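Local coordinates for ABC transporter, periplasmic substrate-binding protein (Thermotoga maritima, PDB 2HPG) that probably binds a solute in the periplasm for a tripartite ATP-independent (TRAP) transporter, as a family 7 extracellular solute-binding protein, at residues Lys32-Glu35 / Glu36-Gly40; Asn206-Gly210 / Gly211-Val215. All coordinates share one frame; numbering follows the deposited sequence.

Contact 1 (Lys32-Glu35 / Glu36-Gly40)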
loop_
_atom_site.group_PDB
_atom_site.type_symbol
_atom_site.label_atom_id
_atom_site.label_comp_id
_atom_site.label_asym_id
_atom_site.label_seq_id
_atom_site.Cartn_x
_atom_site.Cartn_y
_atom_site.Cartn_z
ATOM N N LYS A 32 0.897 6.170 -20.855
ATOM C CA LYS A 32 0.623 7.030 -22.011
ATOM C C LYS A 32 1.506 8.295 -22.021
ATOM O O LYS A 32 2.028 8.668 -23.075
ATOM C CB LYS A 32 -0.868 7.350 -22.057
ATOM C CG LYS A 32 -1.329 8.066 -23.299
ATOM C CD LYS A 32 -2.849 7.932 -23.480
ATOM C CE LYS A 32 -3.232 6.604 -24.179
ATOM N NZ LYS A 32 -4.726 6.402 -24.353
ATOM N N ALA A 33 1.720 8.907 -20.846
ATOM C CA ALA A 33 2.568 10.101 -20.703
ATOM C C ALA A 33 4.058 9.824 -20.956
ATOM O O ALA A 33 4.719 10.611 -21.641
ATOM C CB ALA A 33 2.382 10.735 -19.305
ATOM N N VAL A 34 4.591 8.726 -20.401
ATOM C CA VAL A 34 5.970 8.292 -20.707
ATOM C C VAL A 34 6.167 8.005 -22.194
ATOM O O VAL A 34 7.175 8.378 -22.763
ATOM C CB VAL A 34 6.362 7.057 -19.887
ATOM C CG1 VAL A 34 7.666 6.441 -20.414
ATOM C CG2 VAL A 34 6.496 7.448 -18.443
ATOM N N GLU A 35 5.187 7.360 -22.813
ATOM C CA GLU A 35 5.227 7.085 -24.239
ATOM C C GLU A 35 5.263 8.386 -25.040
ATOM O O GLU A 35 6.078 8.533 -25.943
ATOM C CB GLU A 35 4.044 6.195 -24.642
ATOM C CG GLU A 35 4.288 4.725 -24.280
ATOM C CD GLU A 35 3.032 3.884 -24.164
ATOM O OE1 GLU A 35 1.976 4.299 -24.670
ATOM O OE2 GLU A 35 3.112 2.793 -23.561
ATOM N N GLU A 36 4.390 9.333 -24.689
ATOM C CA GLU A 36 4.343 10.639 -25.347
ATOM C C GLU A 36 5.660 11.406 -25.206
ATOM O O GLU A 36 6.237 11.845 -26.195
ATOM C CB GLU A 36 3.189 11.468 -24.785
ATOM C CG GLU A 36 1.815 10.979 -25.250
ATOM C CD GLU A 36 0.672 11.674 -24.544
ATOM O OE1 GLU A 36 0.941 12.593 -23.741
ATOM O OE2 GLU A 36 -0.496 11.311 -24.811
ATOM N N LYS A 37 6.135 11.541 -23.979
ATOM C CA LYS A 37 7.331 12.331 -23.700
ATOM C C LYS A 37 8.663 11.690 -24.124
ATOM O O LYS A 37 9.695 12.369 -24.140
ATOM C CB LYS A 37 7.369 12.693 -22.219
ATOM C CG LYS A 37 6.193 13.575 -21.798
ATOM C CD LYS A 37 6.447 14.285 -20.483
ATOM C CE LYS A 37 5.184 14.963 -19.948
ATOM N NZ LYS A 37 4.361 15.651 -21.011
ATOM N N THR A 38 8.646 10.392 -24.438
ATOM C CA THR A 38 9.830 9.691 -24.969
ATOM C C THR A 38 9.692 9.468 -26.467
ATOM O O THR A 38 10.504 8.774 -27.078
ATOM C CB THR A 38 10.021 8.301 -24.313
ATOM O OG1 THR A 38 8.906 7.461 -24.650
ATOM C CG2 THR A 38 10.175 8.428 -22.821
ATOM N N ASN A 39 8.636 10.026 -27.048
ATOM C CA ASN A 39 8.384 9.945 -28.476
ATOM C C ASN A 39 8.166 8.514 -28.957
ATOM O O ASN A 39 8.554 8.173 -30.082
ATOM C CB ASN A 39 9.543 10.584 -29.280
ATOM C CG ASN A 39 10.178 11.794 -28.581
ATOM O OD1 ASN A 39 11.351 11.745 -28.187
ATOM N ND2 ASN A 39 9.413 12.873 -28.425
ATOM N N GLY A 40 7.558 7.672 -28.123
ATOM C CA GLY A 40 7.310 6.284 -28.486
ATOM C C GLY A 40 8.504 5.355 -28.303
ATOM O O GLY A 40 8.395 4.159 -28.562
#
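Lys-32 O and Ala-33 O accept the backbone N-H of Glu-36 and Lys-37 in regular helical i to i+4 bonds, after which the chain leaves helical angles at Thr-38 and Gly-40 N reaches back to Glu-35 O at 2.8 Å. Thr-38 doubles the grip on the last turn: its hydroxyl OG1 donates to Val-34 O over 2.7 Å, while its own backbone N makes a weak bond to the same oxygen. With OG1 set between the backbone N and the carbonyl carbon (chi1 64°), the hydroxyl faces back along the helix, and OG1 also accepts a hydrogen bond from Val-42 N at the start of the next strand. The methyl CG2 lies 4.0 Å from Val-34 CG1. An alanine here would remove both OG1 and CG2, and would probably leave Val-34 O dependent, among the bonds described here, on the weak one, and Val-42 N without its hydroxyl partner. The extended Glu-36 chain runs back over Lys-32 O, bringing OE2 to 3.7 Å from Lys-32 CG, yet no salt bridge forms. With Asn-39 at positive phi as C-prime residue, and Asn-39 N bonded to Glu-36 O, the ending is a Schellman motif.

Contact 2 (Asn206-Gly210 / Gly211-Val215)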
loop_
_atom_site.group_PDB
_atom_site.type_symbol
_atom_site.label_atom_id
_atom_site.label_comp_id
_atom_site.label_asym_id
_atom_site.label_seq_id
_atom_site.Cartn_x
_atom_site.Cartn_y
_atom_site.Cartn_z
ATOM N N ASN A 206 -12.637 -1.766 -1.253
ATOM C CA ASN A 206 -12.460 -3.223 -1.150
ATOM C C ASN A 206 -13.739 -3.859 -0.630
ATOM O O ASN A 206 -14.214 -4.873 -1.156
ATOM C CB ASN A 206 -11.363 -3.590 -0.135
ATOM C CG ASN A 206 -9.953 -3.208 -0.569
ATOM O OD1 ASN A 206 -9.648 -3.058 -1.756
ATOM N ND2 ASN A 206 -9.077 -3.044 0.414
ATOM N N VAL A 207 -14.285 -3.286 0.440
ATOM C CA VAL A 207 -15.490 -3.840 1.064
ATOM C C VAL A 207 -16.656 -3.770 0.087
ATOM O O VAL A 207 -17.393 -4.741 -0.082
ATOM C CB VAL A 207 -15.868 -3.104 2.362
ATOM C CG1 VAL A 207 -17.254 -3.573 2.873
ATOM C CG2 VAL A 207 -14.774 -3.313 3.433
ATOM N N TYR A 208 -16.826 -2.633 -0.576
ATOM C CA TYR A 208 -17.960 -2.493 -1.490
ATOM C C TYR A 208 -17.849 -3.396 -2.741
ATOM O O TYR A 208 -18.811 -4.099 -3.135
ATOM C CB TYR A 208 -18.143 -1.041 -1.934
ATOM C CG TYR A 208 -19.425 -0.868 -2.761
ATOM C CD1 TYR A 208 -20.651 -0.781 -2.142
ATOM C CD2 TYR A 208 -19.381 -0.807 -4.156
ATOM C CE1 TYR A 208 -21.833 -0.642 -2.887
ATOM C CE2 TYR A 208 -20.546 -0.671 -4.915
ATOM C CZ TYR A 208 -21.771 -0.586 -4.261
ATOM O OH TYR A 208 -22.968 -0.436 -4.974
ATOM N N ASN A 209 -16.709 -3.326 -3.407
ATOM C CA ASN A 209 -16.497 -4.091 -4.638
ATOM C C ASN A 209 -16.490 -5.603 -4.378
ATOM O O ASN A 209 -16.836 -6.373 -5.249
ATOM C CB ASN A 209 -15.207 -3.655 -5.326
ATOM C CG ASN A 209 -15.308 -2.254 -5.917
ATOM O OD1 ASN A 209 -16.368 -1.843 -6.392
ATOM N ND2 ASN A 209 -14.203 -1.529 -5.914
ATOM N N GLY A 210 -16.085 -6.023 -3.192
ATOM C CA GLY A 210 -16.176 -7.439 -2.830
ATOM C C GLY A 210 -17.543 -7.910 -2.340
ATOM O O GLY A 210 -17.702 -9.112 -1.995
ATOM N N GLY A 211 -18.511 -6.986 -2.270
ATOM C CA GLY A 211 -19.843 -7.263 -1.744
ATOM C C GLY A 211 -19.804 -7.786 -0.334
ATOM O O GLY A 211 -20.686 -8.523 0.097
ATOM N N LEU A 212 -18.782 -7.400 0.412
ATOM C CA LEU A 212 -18.602 -7.956 1.759
ATOM C C LEU A 212 -19.644 -7.436 2.765
ATOM O O LEU A 212 -19.829 -8.017 3.820
ATOM C CB LEU A 212 -17.176 -7.685 2.247
ATOM C CG LEU A 212 -16.123 -8.563 1.571
ATOM C CD1 LEU A 212 -14.707 -8.021 1.883
ATOM C CD2 LEU A 212 -16.276 -10.043 1.984
ATOM N N TYR A 213 -20.353 -6.371 2.411
ATOM C CA TYR A 213 -21.461 -5.874 3.213
ATOM C C TYR A 213 -22.599 -6.899 3.367
ATOM O O TYR A 213 -23.415 -6.785 4.277
ATOM C CB TYR A 213 -22.015 -4.573 2.614
ATOM C CG TYR A 213 -22.315 -4.663 1.140
ATOM C CD1 TYR A 213 -23.482 -5.256 0.675
ATOM C CD2 TYR A 213 -21.434 -4.138 0.213
ATOM C CE1 TYR A 213 -23.750 -5.338 -0.685
ATOM C CE2 TYR A 213 -21.688 -4.231 -1.143
ATOM C CZ TYR A 213 -22.853 -4.818 -1.586
ATOM O OH TYR A 213 -23.092 -4.895 -2.945
ATOM N N GLU A 214 -22.626 -7.904 2.508
ATOM C CA GLU A 214 -23.604 -9.001 2.637
ATOM C C GLU A 214 -23.327 -9.882 3.862
ATOM O O GLU A 214 -24.237 -10.546 4.371
ATOM C CB GLU A 214 -23.605 -9.861 1.386
ATOM C CG GLU A 214 -24.023 -9.165 0.101
ATOM C CD GLU A 214 -25.525 -8.895 -0.021
ATOM O OE1 GLU A 214 -26.273 -9.249 0.910
ATOM O OE2 GLU A 214 -25.953 -8.333 -1.065
ATOM N N VAL A 215 -22.083 -9.896 4.346
ATOM C CA VAL A 215 -21.693 -10.853 5.415
ATOM C C VAL A 215 -21.031 -10.226 6.638
ATOM O O VAL A 215 -20.854 -10.896 7.653
ATOM C CB VAL A 215 -20.807 -12.006 4.830
ATOM C CG1 VAL A 215 -21.676 -12.998 4.083
ATOM C CG2 VAL A 215 -19.630 -11.459 3.932
HETATM O O HOH W 1 -21.027 -4.328 -4.675
#
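Tyr-208 and Tyr-213 meet where helix 204-209 ends in a Schellman motif, with Gly-211 at positive phi as the turning residue. Two backbone hydrogen bonds define the motif. Leu-212 N donates to Val-207 O at 3.0 Å, nearly along the C=O axis, whereas Gly-211 N approaches Tyr-208 O from well above the carbonyl plane, 66° out of it. At Gly-211 a side chain would press on Gly-210 O, a steric reason for glycine at this turn.

Apolar contact is made by Val-207 and Leu-212. Val-207 CG1 packs against Leu-212 CB at 4.2 Å, the two side chains crossing at about a right angle. Both also touch Leu-202 of the preceding strand; Leu-212 reaches Tyr-189 of helix 188-193 as well, and Val-207 reaches Cys-276 of helix 243-278.

The rings of Tyr-208 and Tyr-213 form an oblique aromatic pair, with planes at 33° and centroids 5.6 Å apart. Tyr-208 CD1 comes to 3.7 Å from Tyr-213 CE2. Chi1 of 50° places Tyr-213 CG between its own backbone N and carbonyl carbon, which brings the ring back toward the helix end, and its edge meets Tyr-208 O.

A single water bridges the two tyrosines. It lies over one face of the Tyr-208 ring, toward its rim, donates to Tyr-208 O at 2.7 Å, and is hydrogen-bonded in the plane of the other ring to Tyr-213 OH at 2.8 Å.

Overall arrangement
Followed from the N terminus, the chain shows one principle twice: a Schellman turn ends a helix and lets the chain go on toward a strand. Contact 1 comes first, closing the end of helix 22-37 within the beta-alpha-beta unit of strands 9-14 and 42-47. Contact 2 follows much later, taking the chain out of helix 204-209 and, by way of the 3-10 segment 212-214, toward the long strand 218-234. The two are in series, neither nesting nor crossing, and each closes just a local turn. The centres of contact 1 and contact 2 lie about 38 Å apart and their nearest atoms about 22 Å, so they do not meet directly. Helix 243-278 spans the distance: Ile-249 packs near contact 1, Cys-276 near contact 2.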